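PDB 1T5O: putative methylthioribose-1-phosphate isomerase from Archaeoglobus fulgidus, which probably catalyses the interconversion of methylthioribose-1-phosphate and methylthioribulose-1-phosphate, an isomerisation on the path that makes methionine. Local coordinates for residues I259-A264 with E315-L320; A68-L73 with E109-V114; E282-E287 with N306-P311; T18-K23 with S195-W200. All coordinates share one frame; numbering follows the deposited sequence.

How the contacts relate
Contacts 1, 3 and 4 belong to the part of the chain around the predicted active site, whereas contact 2 lies at the far end of the helical region, its centre about 49 Å from that of contact 1 and 41 Å from that of contact 4. Contact 1 joins two parallel strands of the main sheet. Contact 3, with its centre about 23 Å from that of contact 1, pairs a loop with the residues that lead into strand 309-313, which comes just before 319-322 in the chain. Phe309 of contact 3 touches the predicted proton donor Asp234 and Leu197 of contact 4 touches Arg45, predicted to bind substrate; the two contacts are centred about 22 Å apart. Both also touch the second subunit.

Contact 1: residues I259-A264 with E315-L320; sequences IPFYVA and ENVTAL
Strand 261-264 and the chain entering strand 319-322 are joined first through a threonine side chain and then through backbone. Thr318 points toward the other segment with OG1 anti to its own carbonyl carbon (chi1 -51°), and OG1 accepts a nearly straight hydrogen bond from Phe261 N, 2.9 Å away. The backbone answers in return: Thr318 N lies 2.9 Å from Phe261 O and meets it in the carbonyl plane, so one residue takes both polar backbone atoms of Phe261. Farther along, Val263 N and Ala319 O make a weak bond of 3.3 Å.

Tyr262 runs along the neighbouring strand from base to tip. Its CB stands 4.0 Å from Ala319 O. The ring then meets that same oxygen with its edge, CD1 to Ala319 O measuring 3.6 Å. CE1 rests against Ala319 CB at 3.7 Å, and the OH finishes 4.2 Å from Thr318 CG2, the two side chains crossing obliquely. An alanine at Thr318 would lose OG1 and CG2, and would probably leave Phe261 N without this bond and the tip of Tyr262 less well packed.

Val263 and Leu320 occupy the other face of the sheet. There the side chains of Val263 and Val317 cross at about a right angle, Val263 CG2 4.1 Å from Val317 CG1. The Phe261 ring packs on Thr247 and Ser251 of helix 247-256. The pairing of Tyr262 with Ala319 and of Val263 with Leu320 is that of parallel strands in a Rossmann-like alpha/beta sheet, here with strand 228-231 on the far side of 261-264.

Contact 2: residues A68-L73 with E109-V114; sequences ADVDEL and ESVEEV
Val70 drives its CG2 methyl against the chain where helix 111-141 begins, with CG2 only 3.1 Å from Val111 N and also touching Ser110 C. The same methyl meets Val111 CG2 at 3.5 Å. With CG1 anti to the backbone N (chi1 -173°), the second branch is directed toward the next turn, and CG1 lies 4.0 Å from Val114 CG2 as the two valines cross obliquely. Leu73, one turn after Val70, completes the packing. It reaches tip to tip toward Val114, and Leu73 CD2 is 3.4 Å from Val114 CG1, tighter than an ordinary carbon contact. CD2 also lies 3.8 Å from Val111 CG1, so this one methyl sits between two valines of the opposing helix.

The arrangement brings together the first turns of two helices, 70-85 and 111-141, in the helical region of this member of the eIF2B alpha/beta/delta family, with helix 92-105 lying between them in the sequence. An alanine at Val70 would lack both gamma methyls and would probably loosen the hold on the Ser110-Val111 backbone and on Val114.

Each helix start has its own N-cap. Asp69 accepts from Glu72 N, though the position of its OD1 is less certain, and Ser110 OG accepts from Glu113 N at 3.2 Å. Glu113 folds back as well: its OE1 uses the anti lone pair to accept from Glu109 N at 2.7 Å, placing a carboxylate by the start of the helix, where its negative charge would probably be favoured. Phe67 adds aromatic cover, touching both Leu73 and Val111.

Contact 3: residues E282-E287 with N306-P311; sequences EERPRE and NPAFDP
The entrance to strand 309-313, an outer strand of the three-stranded antiparallel sheet beside the predicted catalytic Asp234, is held by the loop 282-287 through a single backbone bridge between Glu283 and Pro307. Ala308 N meets Glu282 O at 2.9 Å, nearly along the C=O axis. Arg284 N completes the bridge with Asn306 O, also 2.9 Å away, arriving from above the carbonyl plane. Glu283, bent at chi2 (-73°), brings OE1 to 2.8 Å from Asn306 N, accepting on its syn lone pair. The Asn306 side chain, CG anti to its backbone N, donates weakly from ND2 to Pro285 O and also bonds Glu288 OE1.

Arg284 folds its guanidinium flat over Ala308, whose CB lies under the centre of one face, 3.4 Å from CZ. In the guanidinium plane, NH2 forms a salt bridge to Glu282 OE2 at 2.6 Å, on the anti lone pair. The Phe309 ring, which also touches Asp234, stands nearly perpendicular to the guanidinium (82°), its CE1 near NH2. The in-plane salt bridge and the methyl over one face together restrict how the guanidinium can turn, and the close opposite charges would probably keep Arg284 and Glu282 ionised.

Contact 4: residues T18-K23 with S195-W200; sequences TKLPEK and SRLTCW
The loop 18-23 turns through a cis peptide before Pro21 and is closed by a backbone bond from Lys23 N to Lys19 O of 3.1 Å, which sets Leu20 and Pro21 against helix 193-204 where a wider pi-type turn spans 195-198. Leu20 lays CD1 over the face of Trp200, 3.9 Å from the centroid of the five-membered ring and only 11° off its normal, a CH-pi contact. Its other methyl, CD2, meets Leu197 CD2 at 3.9 Å, the two leucines crossing at about a right angle. Trp200 is placed by CG anti to the backbone N (chi1 -174°). At the ring edge, in its plane, Trp200 NE1 donates to a water 2.9 Å away, and that water gives a weak bond to Pro21 O.

Arg196 bends at chi3 (-45°) to bring NH1 within 2.8 Å of Leu20 O in a weak, bent bond, and Gln17 O is a second weak acceptor. Arg196 O is buried without a partner, with Pro21 CB 3.4 Å away.

Leu197 also touches Arg45, predicted to bind substrate. Ser195 and Cys199 face strand 208-212, and Thr198 is bonded to Cys154 and Asn155. Pro21, Ser195 and Cys199 pack on Ala298 and Pro299 of the second subunit, so this loop-helix contact packs beside strand 208-212 and forms part of the dimer interface.

Contact 1: residues I259-A264 with E315-L320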
loop_
_atom_site.group_PDB
_atom_site.type_symbol
_atom_site.label_atom_id
_atom_site.label_comp_id
_atom_site.label_asym_id
_atom_site.label_seq_id
_atom_site.Cartn_x
_atom_site.Cartn_y
_atom_site.Cartn_z
ATOM N N ILE A 259 -11.922 -0.977 -17.796
ATOM C CA ILE A 259 -12.192 0.350 -17.280
ATOM C C ILE A 259 -11.268 1.336 -17.983
ATOM O O ILE A 259 -10.071 1.146 -17.982
ATOM C CB ILE A 259 -11.958 0.385 -15.772
ATOM C CG1 ILE A 259 -12.922 -0.609 -15.124
ATOM C CG2 ILE A 259 -12.132 1.801 -15.248
ATOM C CD1 ILE A 259 -13.038 -0.463 -13.623
ATOM N N PRO A 260 -11.834 2.397 -18.605
ATOM C CA PRO A 260 -10.987 3.380 -19.304
ATOM C C PRO A 260 -9.890 3.911 -18.390
ATOM O O PRO A 260 -10.164 4.276 -17.242
ATOM C CB PRO A 260 -11.990 4.470 -19.738
ATOM C CG PRO A 260 -13.292 3.651 -19.965
ATOM C CD PRO A 260 -13.273 2.683 -18.784
ATOM N N PHE A 261 -8.649 3.916 -18.892
ATOM C CA PHE A 261 -7.494 4.386 -18.118
ATOM C C PHE A 261 -6.870 5.569 -18.875
ATOM O O PHE A 261 -6.339 5.426 -19.981
ATOM C CB PHE A 261 -6.481 3.233 -17.952
ATOM C CG PHE A 261 -5.306 3.570 -17.068
ATOM C CD1 PHE A 261 -5.314 3.236 -15.709
ATOM C CD2 PHE A 261 -4.160 4.169 -17.610
ATOM C CE1 PHE A 261 -4.208 3.478 -14.902
ATOM C CE2 PHE A 261 -3.040 4.419 -16.805
ATOM C CZ PHE A 261 -3.062 4.075 -15.456
ATOM N N TYR A 262 -6.966 6.748 -18.285
ATOM C CA TYR A 262 -6.445 7.948 -18.929
ATOM C C TYR A 262 -5.226 8.519 -18.231
ATOM O O TYR A 262 -5.113 8.447 -17.010
ATOM C CB TYR A 262 -7.546 9.029 -18.969
ATOM C CG TYR A 262 -8.757 8.607 -19.755
ATOM C CD1 TYR A 262 -8.652 8.296 -21.116
ATOM C CD2 TYR A 262 -10.018 8.503 -19.134
ATOM C CE1 TYR A 262 -9.758 7.899 -21.832
ATOM C CE2 TYR A 262 -11.151 8.095 -19.853
ATOM C CZ TYR A 262 -11.012 7.800 -21.193
ATOM O OH TYR A 262 -12.105 7.433 -21.920
ATOM N N VAL A 263 -4.312 9.072 -19.021
ATOM C CA VAL A 263 -3.131 9.718 -18.467
ATOM C C VAL A 263 -3.199 11.188 -18.918
ATOM O O VAL A 263 -3.254 11.491 -20.116
ATOM C CB VAL A 263 -1.806 9.090 -18.991
ATOM C CG1 VAL A 263 -0.653 9.915 -18.477
ATOM C CG2 VAL A 263 -1.668 7.625 -18.507
ATOM N N ALA A 264 -3.226 12.095 -17.959
ATOM C CA ALA A 264 -3.297 13.516 -18.288
ATOM C C ALA A 264 -1.891 14.103 -18.161
ATOM O O ALA A 264 -1.297 14.061 -17.083
ATOM C CB ALA A 264 -4.273 14.230 -17.313
ATOM N N GLU A 315 -0.268 0.143 -24.162
ATOM C CA GLU A 315 -1.352 -0.769 -24.502
ATOM C C GLU A 315 -2.426 -0.723 -23.396
ATOM O O GLU A 315 -3.577 -1.097 -23.617
ATOM C CB GLU A 315 -0.816 -2.208 -24.646
ATOM C CG GLU A 315 -1.534 -3.019 -25.720
ATOM C CD GLU A 315 -2.497 -4.030 -25.133
ATOM O OE1 GLU A 315 -2.035 -4.837 -24.285
ATOM O OE2 GLU A 315 -3.698 -4.029 -25.515
ATOM N N ASN A 316 -2.044 -0.287 -22.199
ATOM C CA ASN A 316 -2.983 -0.185 -21.076
ATOM C C ASN A 316 -3.511 1.246 -20.900
ATOM O O ASN A 316 -4.115 1.566 -19.877
ATOM C CB ASN A 316 -2.303 -0.599 -19.763
ATOM C CG ASN A 316 -2.004 -2.090 -19.686
ATOM O OD1 ASN A 316 -2.107 -2.808 -20.678
ATOM N ND2 ASN A 316 -1.604 -2.559 -18.490
ATOM N N VAL A 317 -3.251 2.114 -21.875
ATOM C CA VAL A 317 -3.720 3.503 -21.801
ATOM C C VAL A 317 -4.774 3.721 -22.890
ATOM O O VAL A 317 -4.492 3.564 -24.089
ATOM C CB VAL A 317 -2.549 4.478 -22.004
ATOM C CG1 VAL A 317 -3.061 5.930 -22.002
ATOM C CG2 VAL A 317 -1.499 4.254 -20.880
ATOM N N THR A 318 -5.986 4.058 -22.465
ATOM C CA THR A 318 -7.115 4.275 -23.377
ATOM C C THR A 318 -6.911 5.539 -24.210
ATOM O O THR A 318 -7.246 5.580 -25.399
ATOM C CB THR A 318 -8.440 4.402 -22.572
ATOM O OG1 THR A 318 -8.554 3.282 -21.674
ATOM C CG2 THR A 318 -9.660 4.433 -23.526
ATOM N N ALA A 319 -6.369 6.578 -23.576
ATOM C CA ALA A 319 -6.096 7.812 -24.286
ATOM C C ALA A 319 -5.226 8.708 -23.425
ATOM O O ALA A 319 -5.227 8.593 -22.195
ATOM C CB ALA A 319 -7.439 8.544 -24.637
ATOM N N LEU A 320 -4.497 9.606 -24.083
ATOM C CA LEU A 320 -3.658 10.583 -23.415
ATOM C C LEU A 320 -4.437 11.914 -23.495
ATOM O O LEU A 320 -4.964 12.265 -24.538
ATOM C CB LEU A 320 -2.305 10.699 -24.150
ATOM C CG LEU A 320 -1.497 9.400 -24.266
ATOM C CD1 LEU A 320 -0.313 9.588 -25.205
ATOM C CD2 LEU A 320 -1.021 8.953 -22.877
#

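Contact 2: residues A68-L73 with E109-V114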
loop_
_atom_site.group_PDB
_atom_site.type_symbol
_atom_site.label_atom_id
_atom_site.label_comp_id
_atom_site.label_asym_id
_atom_site.label_seq_id
_atom_site.Cartn_x
_atom_site.Cartn_y
_atom_site.Cartn_z
ATOM N N ALA A 68 23.696 48.306 -6.829
ATOM C CA ALA A 68 23.928 49.612 -7.435
ATOM C C ALA A 68 24.364 49.407 -8.895
ATOM O O ALA A 68 23.983 50.182 -9.783
ATOM C CB ALA A 68 24.999 50.374 -6.655
ATOM N N ASP A 69 25.148 48.352 -9.133
ATOM C CA ASP A 69 25.642 48.025 -10.474
ATOM C C ASP A 69 25.058 46.748 -11.083
ATOM O O ASP A 69 25.045 45.688 -10.459
ATOM C CB ASP A 69 27.163 47.920 -10.471
ATOM C CG ASP A 69 27.695 47.310 -11.748
ATOM O OD1 ASP A 69 27.650 46.068 -11.877
ATOM O OD2 ASP A 69 28.140 48.069 -12.636
ATOM N N VAL A 70 24.611 46.870 -12.330
ATOM C CA VAL A 70 23.993 45.782 -13.076
ATOM C C VAL A 70 24.849 44.537 -13.284
ATOM O O VAL A 70 24.417 43.427 -12.978
ATOM C CB VAL A 70 23.519 46.284 -14.459
ATOM C CG1 VAL A 70 22.726 45.200 -15.164
ATOM C CG2 VAL A 70 22.672 47.536 -14.290
ATOM N N ASP A 71 26.057 44.708 -13.808
ATOM C CA ASP A 71 26.920 43.559 -14.058
ATOM C C ASP A 71 27.179 42.707 -12.830
ATOM O O ASP A 71 27.446 41.510 -12.939
ATOM C CB ASP A 71 28.235 44.017 -14.675
ATOM C CG ASP A 71 28.029 44.670 -16.019
ATOM O OD1 ASP A 71 27.099 44.234 -16.738
ATOM O OD2 ASP A 71 28.789 45.601 -16.362
ATOM N N GLU A 72 27.100 43.325 -11.658
ATOM C CA GLU A 72 27.307 42.601 -10.412
ATOM C C GLU A 72 26.046 41.772 -10.190
ATOM O O GLU A 72 26.105 40.605 -9.789
ATOM C CB GLU A 72 27.512 43.590 -9.260
ATOM C CG GLU A 72 28.562 44.658 -9.563
ATOM C CD GLU A 72 29.067 45.365 -8.319
ATOM O OE1 GLU A 72 28.247 45.959 -7.582
ATOM O OE2 GLU A 72 30.295 45.320 -8.083
ATOM N N LEU A 73 24.906 42.394 -10.469
ATOM C CA LEU A 73 23.614 41.737 -10.342
ATOM C C LEU A 73 23.612 40.500 -11.231
ATOM O O LEU A 73 23.368 39.391 -10.753
ATOM C CB LEU A 73 22.491 42.684 -10.767
ATOM C CG LEU A 73 21.094 42.060 -10.874
ATOM C CD1 LEU A 73 20.736 41.382 -9.559
ATOM C CD2 LEU A 73 20.074 43.129 -11.239
ATOM N N GLU A 109 19.341 46.010 -19.148
ATOM C CA GLU A 109 20.535 46.843 -19.209
ATOM C C GLU A 109 20.712 47.729 -17.976
ATOM O O GLU A 109 21.667 48.493 -17.887
ATOM C CB GLU A 109 20.506 47.698 -20.478
ATOM C CG GLU A 109 21.402 47.177 -21.598
ATOM C CD GLU A 109 22.869 47.541 -21.384
ATOM O OE1 GLU A 109 23.720 47.162 -22.226
ATOM O OE2 GLU A 109 23.173 48.215 -20.375
ATOM N N SER A 110 19.787 47.623 -17.031
ATOM C CA SER A 110 19.854 48.392 -15.792
ATOM C C SER A 110 19.392 47.473 -14.679
ATOM O O SER A 110 18.780 46.435 -14.942
ATOM C CB SER A 110 18.940 49.612 -15.852
ATOM O OG SER A 110 17.581 49.228 -15.839
ATOM N N VAL A 111 19.671 47.852 -13.438
ATOM C CA VAL A 111 19.279 47.033 -12.303
ATOM C C VAL A 111 17.759 46.807 -12.260
ATOM O O VAL A 111 17.321 45.676 -12.050
ATOM C CB VAL A 111 19.781 47.663 -10.991
ATOM C CG1 VAL A 111 19.696 46.664 -9.846
ATOM C CG2 VAL A 111 21.216 48.132 -11.181
ATOM N N GLU A 112 16.962 47.861 -12.469
ATOM C CA GLU A 112 15.497 47.716 -12.467
ATOM C C GLU A 112 15.038 46.775 -13.580
ATOM O O GLU A 112 14.267 45.854 -13.342
ATOM C CB GLU A 112 14.789 49.064 -12.655
ATOM C CG GLU A 112 14.405 49.781 -11.362
ATOM C CD GLU A 112 13.257 50.773 -11.560
ATOM O OE1 GLU A 112 12.085 50.337 -11.587
ATOM O OE2 GLU A 112 13.526 51.988 -11.699
ATOM N N GLU A 113 15.502 47.026 -14.797
ATOM C CA GLU A 113 15.150 46.185 -15.932
ATOM C C GLU A 113 15.369 44.700 -15.626
ATOM O O GLU A 113 14.467 43.884 -15.807
ATOM C CB GLU A 113 15.982 46.580 -17.150
ATOM C CG GLU A 113 15.304 47.579 -18.067
ATOM C CD GLU A 113 16.298 48.430 -18.829
ATOM O OE1 GLU A 113 17.343 47.884 -19.247
ATOM O OE2 GLU A 113 16.031 49.641 -19.014
ATOM N N VAL A 114 16.571 44.365 -15.164
ATOM C CA VAL A 114 16.911 42.985 -14.842
ATOM C C VAL A 114 15.980 42.423 -13.792
ATOM O O VAL A 114 15.582 41.263 -13.877
ATOM C CB VAL A 114 18.368 42.857 -14.361
ATOM C CG1 VAL A 114 18.645 41.436 -13.880
ATOM C CG2 VAL A 114 19.307 43.207 -15.505
#

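Contact 3: residues E282-E287 with N306-P311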
loop_
_atom_site.group_PDB
_atom_site.type_symbol
_atom_site.label_atom_id
_atom_site.label_comp_id
_atom_site.label_asym_id
_atom_site.label_seq_id
_atom_site.Cartn_x
_atom_site.Cartn_y
_atom_site.Cartn_z
ATOM N N GLU A 282 15.133 5.276 -10.487
ATOM C CA GLU A 282 15.857 5.476 -9.243
ATOM C C GLU A 282 15.162 4.831 -8.046
ATOM O O GLU A 282 13.943 4.702 -8.011
ATOM C CB GLU A 282 16.000 6.980 -9.011
ATOM C CG GLU A 282 14.765 7.761 -9.498
ATOM C CD GLU A 282 15.085 9.207 -9.926
ATOM O OE1 GLU A 282 16.145 9.432 -10.571
ATOM O OE2 GLU A 282 14.271 10.115 -9.633
ATOM N N GLU A 283 15.957 4.438 -7.062
ATOM C CA GLU A 283 15.467 3.848 -5.832
ATOM C C GLU A 283 15.322 5.006 -4.845
ATOM O O GLU A 283 16.158 5.888 -4.846
ATOM C CB GLU A 283 16.499 2.880 -5.274
ATOM C CG GLU A 283 16.419 1.467 -5.794
ATOM C CD GLU A 283 15.241 0.745 -5.222
ATOM O OE1 GLU A 283 15.238 0.443 -4.000
ATOM O OE2 GLU A 283 14.309 0.495 -6.008
ATOM N N ARG A 284 14.279 4.985 -4.017
ATOM C CA ARG A 284 14.053 6.009 -2.995
ATOM C C ARG A 284 14.547 5.437 -1.668
ATOM O O ARG A 284 14.716 4.223 -1.537
ATOM C CB ARG A 284 12.565 6.379 -2.904
ATOM C CG ARG A 284 12.047 7.187 -4.118
ATOM C CD ARG A 284 12.795 8.514 -4.327
ATOM N NE ARG A 284 12.353 9.256 -5.521
ATOM C CZ ARG A 284 13.074 9.428 -6.639
ATOM N NH1 ARG A 284 14.296 8.915 -6.747
ATOM N NH2 ARG A 284 12.575 10.123 -7.654
ATOM N N PRO A 285 14.783 6.298 -0.666
ATOM C CA PRO A 285 15.276 5.880 0.656
ATOM C C PRO A 285 14.546 4.682 1.269
ATOM O O PRO A 285 13.326 4.674 1.360
ATOM C CB PRO A 285 15.095 7.140 1.505
ATOM C CG PRO A 285 15.310 8.247 0.491
ATOM C CD PRO A 285 14.475 7.744 -0.676
ATOM N N ARG A 286 15.301 3.685 1.702
ATOM C CA ARG A 286 14.717 2.497 2.305
ATOM C C ARG A 286 13.926 2.806 3.584
ATOM O O ARG A 286 13.030 2.040 3.969
ATOM C CB ARG A 286 15.815 1.459 2.591
ATOM C CG ARG A 286 16.919 1.922 3.553
ATOM C CD ARG A 286 17.994 0.857 3.701
ATOM N NE ARG A 286 17.520 -0.356 4.374
ATOM C CZ ARG A 286 17.451 -0.502 5.695
ATOM N NH1 ARG A 286 17.820 0.491 6.498
ATOM N NH2 ARG A 286 17.044 -1.652 6.218
ATOM N N GLU A 287 14.208 3.928 4.234
ATOM C CA GLU A 287 13.489 4.199 5.483
ATOM C C GLU A 287 12.007 4.511 5.279
ATOM O O GLU A 287 11.228 4.442 6.222
ATOM C CB GLU A 287 14.164 5.315 6.295
ATOM C CG GLU A 287 13.861 6.749 5.885
ATOM C CD GLU A 287 14.031 7.726 7.058
ATOM O OE1 GLU A 287 14.566 8.848 6.846
ATOM O OE2 GLU A 287 13.621 7.377 8.195
ATOM N N ASN A 306 12.558 -0.220 -3.295
ATOM C CA ASN A 306 11.674 0.955 -3.296
ATOM C C ASN A 306 11.793 1.825 -4.560
ATOM O O ASN A 306 12.188 2.986 -4.483
ATOM C CB ASN A 306 11.993 1.783 -2.013
ATOM C CG ASN A 306 11.006 2.926 -1.744
ATOM O OD1 ASN A 306 9.867 2.923 -2.208
ATOM N ND2 ASN A 306 11.453 3.914 -0.963
ATOM N N PRO A 307 11.469 1.267 -5.746
ATOM C CA PRO A 307 11.560 2.063 -6.981
ATOM C C PRO A 307 10.645 3.288 -6.906
ATOM O O PRO A 307 9.558 3.221 -6.333
ATOM C CB PRO A 307 11.111 1.087 -8.061
ATOM C CG PRO A 307 10.062 0.224 -7.288
ATOM C CD PRO A 307 10.792 -0.025 -5.983
ATOM N N ALA A 308 11.067 4.395 -7.507
ATOM C CA ALA A 308 10.277 5.627 -7.452
ATOM C C ALA A 308 9.106 5.646 -8.428
ATOM O O ALA A 308 8.087 6.286 -8.168
ATOM C CB ALA A 308 11.196 6.864 -7.707
ATOM N N PHE A 309 9.262 4.959 -9.552
ATOM C CA PHE A 309 8.227 4.919 -10.577
ATOM C C PHE A 309 8.139 3.535 -11.173
ATOM O O PHE A 309 8.978 2.672 -10.910
ATOM C CB PHE A 309 8.599 5.828 -11.773
ATOM C CG PHE A 309 9.050 7.215 -11.395
ATOM C CD1 PHE A 309 10.399 7.508 -11.275
ATOM C CD2 PHE A 309 8.118 8.220 -11.165
ATOM C CE1 PHE A 309 10.823 8.786 -10.927
ATOM C CE2 PHE A 309 8.523 9.500 -10.817
ATOM C CZ PHE A 309 9.879 9.789 -10.696
ATOM N N ASP A 310 7.123 3.344 -12.011
ATOM C CA ASP A 310 7.015 2.138 -12.801
ATOM C C ASP A 310 6.553 2.552 -14.198
ATOM O O ASP A 310 6.058 3.659 -14.397
ATOM C CB ASP A 310 6.090 1.039 -12.195
ATOM C CG ASP A 310 4.655 1.499 -11.875
ATOM O OD1 ASP A 310 4.088 2.425 -12.499
ATOM O OD2 ASP A 310 4.067 0.848 -10.978
ATOM N N PRO A 311 6.777 1.697 -15.195
ATOM C CA PRO A 311 6.358 2.003 -16.560
ATOM C C PRO A 311 5.023 1.308 -16.860
ATOM O O PRO A 311 4.864 0.122 -16.601
ATOM C CB PRO A 311 7.492 1.448 -17.415
ATOM C CG PRO A 311 8.098 0.297 -16.556
ATOM C CD PRO A 311 7.673 0.523 -15.125
#

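Contact 4: residues T18-K23 with S195-W200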
loop_
_atom_site.group_PDB
_atom_site.type_symbol
_atom_site.label_atom_id
_atom_site.label_comp_id
_atom_site.label_asym_id
_atom_site.label_seq_id
_atom_site.Cartn_x
_atom_site.Cartn_y
_atom_site.Cartn_z
ATOM N N THR A 18 4.467 20.158 3.229
ATOM C CA THR A 18 4.884 19.275 4.311
ATOM C C THR A 18 3.947 19.415 5.523
ATOM O O THR A 18 3.938 18.559 6.400
ATOM C CB THR A 18 6.322 19.587 4.775
ATOM O OG1 THR A 18 6.316 20.778 5.571
ATOM C CG2 THR A 18 7.236 19.790 3.568
ATOM N N LYS A 19 3.150 20.482 5.553
ATOM C CA LYS A 19 2.221 20.741 6.657
ATOM C C LYS A 19 0.860 20.099 6.449
ATOM O O LYS A 19 0.053 19.978 7.383
ATOM C CB LYS A 19 2.032 22.249 6.821
ATOM C CG LYS A 19 2.489 22.800 8.148
ATOM C CD LYS A 19 3.991 22.697 8.286
ATOM C CE LYS A 19 4.438 23.211 9.646
ATOM N NZ LYS A 19 5.263 24.454 9.533
ATOM N N LEU A 20 0.591 19.716 5.209
ATOM C CA LEU A 20 -0.674 19.077 4.856
ATOM C C LEU A 20 -0.662 17.654 5.382
ATOM O O LEU A 20 0.399 17.060 5.514
ATOM C CB LEU A 20 -0.824 19.051 3.329
ATOM C CG LEU A 20 -1.641 20.114 2.574
ATOM C CD1 LEU A 20 -2.025 21.271 3.450
ATOM C CD2 LEU A 20 -0.855 20.549 1.332
ATOM N N PRO A 21 -1.844 17.073 5.653
ATOM C CA PRO A 21 -3.182 17.662 5.504
ATOM C C PRO A 21 -3.708 18.435 6.728
ATOM O O PRO A 21 -4.758 19.081 6.663
ATOM C CB PRO A 21 -4.052 16.440 5.183
ATOM C CG PRO A 21 -3.409 15.354 5.993
ATOM C CD PRO A 21 -1.929 15.601 5.754
ATOM N N GLU A 22 -2.987 18.356 7.839
ATOM C CA GLU A 22 -3.414 19.010 9.072
ATOM C C GLU A 22 -3.549 20.525 9.022
ATOM O O GLU A 22 -4.476 21.081 9.609
ATOM C CB GLU A 22 -2.469 18.635 10.216
ATOM C CG GLU A 22 -2.486 19.618 11.387
ATOM C CD GLU A 22 -1.789 19.077 12.605
ATOM O OE1 GLU A 22 -0.588 18.724 12.517
ATOM O OE2 GLU A 22 -2.458 19.002 13.656
ATOM N N LYS A 23 -2.638 21.198 8.327
ATOM C CA LYS A 23 -2.706 22.651 8.262
ATOM C C LYS A 23 -2.313 23.227 6.922
ATOM O O LYS A 23 -1.388 22.738 6.267
ATOM C CB LYS A 23 -1.799 23.276 9.333
ATOM C CG LYS A 23 -2.064 22.797 10.758
ATOM C CD LYS A 23 -1.517 23.756 11.845
ATOM C CE LYS A 23 -0.086 24.256 11.553
ATOM N NZ LYS A 23 -0.022 25.365 10.535
ATOM N N SER A 195 -3.361 10.278 0.159
ATOM C CA SER A 195 -4.147 10.605 1.351
ATOM C C SER A 195 -3.808 11.993 1.902
ATOM O O SER A 195 -4.697 12.733 2.334
ATOM C CB SER A 195 -3.925 9.548 2.438
ATOM O OG SER A 195 -2.557 9.498 2.794
ATOM N N ARG A 196 -2.529 12.343 1.870
ATOM C CA ARG A 196 -2.064 13.625 2.366
ATOM C C ARG A 196 -2.417 14.832 1.495
ATOM O O ARG A 196 -2.901 15.843 1.988
ATOM C CB ARG A 196 -0.541 13.602 2.536
ATOM C CG ARG A 196 -0.059 12.665 3.616
ATOM C CD ARG A 196 1.226 13.181 4.227
ATOM N NE ARG A 196 2.101 13.596 3.170
ATOM C CZ ARG A 196 2.600 14.817 3.011
ATOM N NH1 ARG A 196 2.342 15.808 3.864
ATOM N NH2 ARG A 196 3.311 15.050 1.933
ATOM N N LEU A 197 -2.198 14.699 0.196
ATOM C CA LEU A 197 -2.396 15.801 -0.727
ATOM C C LEU A 197 -3.671 15.759 -1.566
ATOM O O LEU A 197 -4.429 16.719 -1.585
ATOM C CB LEU A 197 -1.153 15.896 -1.623
ATOM C CG LEU A 197 0.185 15.855 -0.840
ATOM C CD1 LEU A 197 1.402 15.963 -1.782
ATOM C CD2 LEU A 197 0.239 17.020 0.165
ATOM N N THR A 198 -3.920 14.647 -2.247
ATOM C CA THR A 198 -5.099 14.575 -3.090
ATOM C C THR A 198 -6.400 14.710 -2.315
ATOM O O THR A 198 -7.298 15.447 -2.737
ATOM C CB THR A 198 -5.097 13.269 -3.898
ATOM O OG1 THR A 198 -4.030 13.342 -4.840
ATOM C CG2 THR A 198 -6.408 13.056 -4.621
ATOM N N CYS A 199 -6.517 14.009 -1.190
ATOM C CA CYS A 199 -7.742 14.111 -0.427
ATOM C C CYS A 199 -7.926 15.550 0.103
ATOM O O CYS A 199 -9.045 16.047 0.185
ATOM C CB CYS A 199 -7.761 13.095 0.720
ATOM S SG CYS A 199 -7.991 11.347 0.193
ATOM N N TRP A 200 -6.824 16.196 0.466
ATOM C CA TRP A 200 -6.880 17.557 0.969
ATOM C C TRP A 200 -7.388 18.542 -0.086
ATOM O O TRP A 200 -8.394 19.243 0.123
ATOM C CB TRP A 200 -5.500 18.012 1.456
ATOM C CG TRP A 200 -5.563 19.374 2.120
ATOM C CD1 TRP A 200 -5.904 19.641 3.431
ATOM C CD2 TRP A 200 -5.424 20.655 1.474
ATOM N NE1 TRP A 200 -5.992 21.004 3.617
ATOM C CE2 TRP A 200 -5.705 21.645 2.439
ATOM C CE3 TRP A 200 -5.094 21.052 0.166
ATOM C CZ2 TRP A 200 -5.670 23.020 2.145
ATOM C CZ3 TRP A 200 -5.060 22.428 -0.132
ATOM C CH2 TRP A 200 -5.348 23.391 0.859
HETATM O O HOH W 1 -6.142 22.134 6.329
#